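Local coordinates for protein ORF59 (Human herpesvirus 8, PDB 3HSL) that serves as the processivity subunit of the viral DNA polymerase in lytic replication, probably as a sliding clamp that keeps the enzyme on its template, at residues A[255-258]-A[259-263]. Numbering follows the deposited sequence.
Sequences ESLI and AALRL
Leu257 and Leu261, one turn apart on the short helix 254-263, lie side by side and point the same way. CD1 of Leu257 rests 4.0 Å from CG of Leu261, a methyl against a branch point, purely apolar between the two side chains. With CG anti to the backbone N (chi1 -178°) and chi2 at 53°, Leu257 stands out from the helix and its CD1 branch turns toward Leu261. Both leucines and Ile258 also touch Leu185 of helix 175-186, and Leu261 extends to Pro272 and Leu274 of strand 270-276, so branched aliphatic chains suit this tightly packed side. The small methyl of Ala260 meets Val300 and Leu302 of strand 296-302, where a short side chain suits close approach.

Beneath the side chains run four successive i to i+4 backbone bonds. Leu261 N to Leu257 O is the straightest at the hydrogen (2.9 Å, 178°), while Arg262 N to Ile258 O, equally long, is bent. Buried Ser256 adds a polar tie: its OG bonds to Val57 O and Ala60 N, in the loop between strands 49-56 and 61-67.

The looser side belongs to Arg262, which is exposed. Its chain bends at chi2 and chi3 and slants across Ile258, bringing NH2 within 4.0 Å of Ile258 CG2 at the edge of the guanidinium, near its plane. That is a van der Waals touch, not a polar bond; NE lies close to the like-charged Arg186 NH2. The chemistry is consistent with an amphipathic helix, its aliphatic face packed inward and its Arg262 side exposed.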
ATOM      1  N   GLU A 255       7.183  24.419   4.404  1.00 24.68           N
ATOM      2  CA  GLU A 255       6.753  23.076   3.980  1.00 25.51           C
ATOM      3  C   GLU A 255       5.250  23.067   3.805  1.00 25.39           C
ATOM      4  O   GLU A 255       4.738  22.583   2.788  1.00 26.15           O
ATOM      5  CB  GLU A 255       7.074  21.983   4.996  1.00 26.43           C
ATOM      6  CG  GLU A 255       8.546  21.656   5.262  1.00 28.93           C
ATOM      7  CD  GLU A 255       8.694  20.478   6.243  1.00 30.56           C
ATOM      8  OE1 GLU A 255       7.692  19.720   6.434  1.00 28.95           O
ATOM      9  OE2 GLU A 255       9.813  20.328   6.807  1.00 31.36           O
ATOM     10  N   SER A 256       4.549  23.603   4.801  1.00 24.55           N
ATOM     11  CA  SER A 256       3.099  23.652   4.739  1.00 24.14           C
ATOM     12  C   SER A 256       2.621  24.448   3.532  1.00 23.71           C
ATOM     13  O   SER A 256       1.652  24.069   2.894  1.00 24.02           O
ATOM     14  CB  SER A 256       2.507  24.212   6.030  1.00 24.10           C
ATOM     15  OG  SER A 256       2.761  23.335   7.117  1.00 24.69           O
ATOM     16  N   LEU A 257       3.302  25.544   3.218  1.00 23.01           N
ATOM     17  CA  LEU A 257       2.898  26.381   2.102  1.00 22.27           C
ATOM     18  C   LEU A 257       3.037  25.655   0.772  1.00 21.85           C
ATOM     19  O   LEU A 257       2.103  25.657  -0.016  1.00 21.61           O
ATOM     20  CB  LEU A 257       3.640  27.723   2.120  1.00 22.26           C
ATOM     21  CG  LEU A 257       3.311  28.775   1.046  1.00 22.31           C
ATOM     22  CD1 LEU A 257       1.819  29.087   0.955  1.00 22.88           C
ATOM     23  CD2 LEU A 257       4.084  30.048   1.292  1.00 21.39           C
ATOM     24  N   ILE A 258       4.197  25.044   0.536  1.00 21.70           N
ATOM     25  CA  ILE A 258       4.464  24.289  -0.685  1.00 21.69           C
ATOM     26  C   ILE A 258       3.351  23.236  -0.869  1.00 21.48           C
ATOM     27  O   ILE A 258       2.608  23.256  -1.845  1.00 21.36           O
ATOM     28  CB  ILE A 258       5.821  23.525  -0.601  1.00 22.03           C
ATOM     29  CG1 ILE A 258       7.014  24.431  -0.207  1.00 23.22           C
ATOM     30  CG2 ILE A 258       6.104  22.764  -1.910  1.00 21.68           C
ATOM     31  CD1 ILE A 258       7.496  25.420  -1.259  1.00 23.09           C
ATOM     32  N   ALA A 259       3.246  22.318   0.085  1.00 21.27           N
ATOM     33  CA  ALA A 259       2.247  21.264   0.043  1.00 21.08           C
ATOM     34  C   ALA A 259       0.835  21.842  -0.115  1.00 21.14           C
ATOM     35  O   ALA A 259       0.028  21.343  -0.901  1.00 20.75           O
ATOM     36  CB  ALA A 259       2.338  20.438   1.301  1.00 20.84           C
ATOM     37  N   ALA A 260       0.538  22.899   0.636  1.00 21.05           N
ATOM     38  CA  ALA A 260      -0.770  23.504   0.553  1.00 20.79           C
ATOM     39  C   ALA A 260      -1.042  23.884  -0.901  1.00 21.06           C
ATOM     40  O   ALA A 260      -2.043  23.448  -1.467  1.00 21.68           O
ATOM     41  CB  ALA A 260      -0.875  24.686   1.468  1.00 20.43           C
ATOM     42  N   LEU A 261      -0.156  24.683  -1.498  1.00 20.85           N
ATOM     43  CA  LEU A 261      -0.303  25.117  -2.891  1.00 20.70           C
ATOM     44  C   LEU A 261      -0.289  23.984  -3.908  1.00 21.94           C
ATOM     45  O   LEU A 261      -0.847  24.109  -4.991  1.00 22.53           O
ATOM     46  CB  LEU A 261       0.784  26.111  -3.263  1.00 19.76           C
ATOM     47  CG  LEU A 261       0.827  27.481  -2.592  1.00 18.53           C
ATOM     48  CD1 LEU A 261       2.095  28.173  -3.048  1.00 16.97           C
ATOM     49  CD2 LEU A 261      -0.429  28.342  -2.871  1.00 16.03           C
ATOM     50  N   ARG A 262       0.352  22.879  -3.559  1.00 22.85           N
ATOM     51  CA  ARG A 262       0.447  21.751  -4.449  1.00 23.69           C
ATOM     52  C   ARG A 262      -0.789  20.861  -4.335  1.00 23.87           C
ATOM     53  O   ARG A 262      -1.256  20.321  -5.333  1.00 23.97           O
ATOM     54  CB  ARG A 262       1.795  21.070  -4.212  1.00 24.66           C
ATOM     55  CG  ARG A 262       2.137  19.882  -5.102  1.00 30.35           C
ATOM     56  CD  ARG A 262       3.660  19.967  -5.480  1.00 34.23           C
ATOM     57  NE  ARG A 262       4.623  19.910  -4.374  1.00 36.60           N
ATOM     58  CZ  ARG A 262       5.445  18.884  -4.127  1.00 38.21           C
ATOM     59  NH1 ARG A 262       5.450  17.795  -4.908  1.00 37.28           N
ATOM     60  NH2 ARG A 262       6.276  18.952  -3.089  1.00 38.60           N
ATOM     61  N   LEU A 263      -1.313  20.724  -3.115  1.00 23.97           N
ATOM     62  CA  LEU A 263      -2.509  19.927  -2.816  1.00 23.61           C
ATOM     63  C   LEU A 263      -3.810  20.546  -3.332  1.00 22.87           C
ATOM     64  O   LEU A 263      -4.729  19.831  -3.734  1.00 21.83           O
ATOM     65  CB  LEU A 263      -2.613  19.656  -1.296  1.00 23.82           C
ATOM     66  CG  LEU A 263      -1.615  18.654  -0.667  1.00 25.14           C
ATOM     67  CD1 LEU A 263      -1.414  18.781   0.870  1.00 24.28           C
ATOM     68  CD2 LEU A 263      -1.900  17.191  -1.073  1.00 24.58           C
TER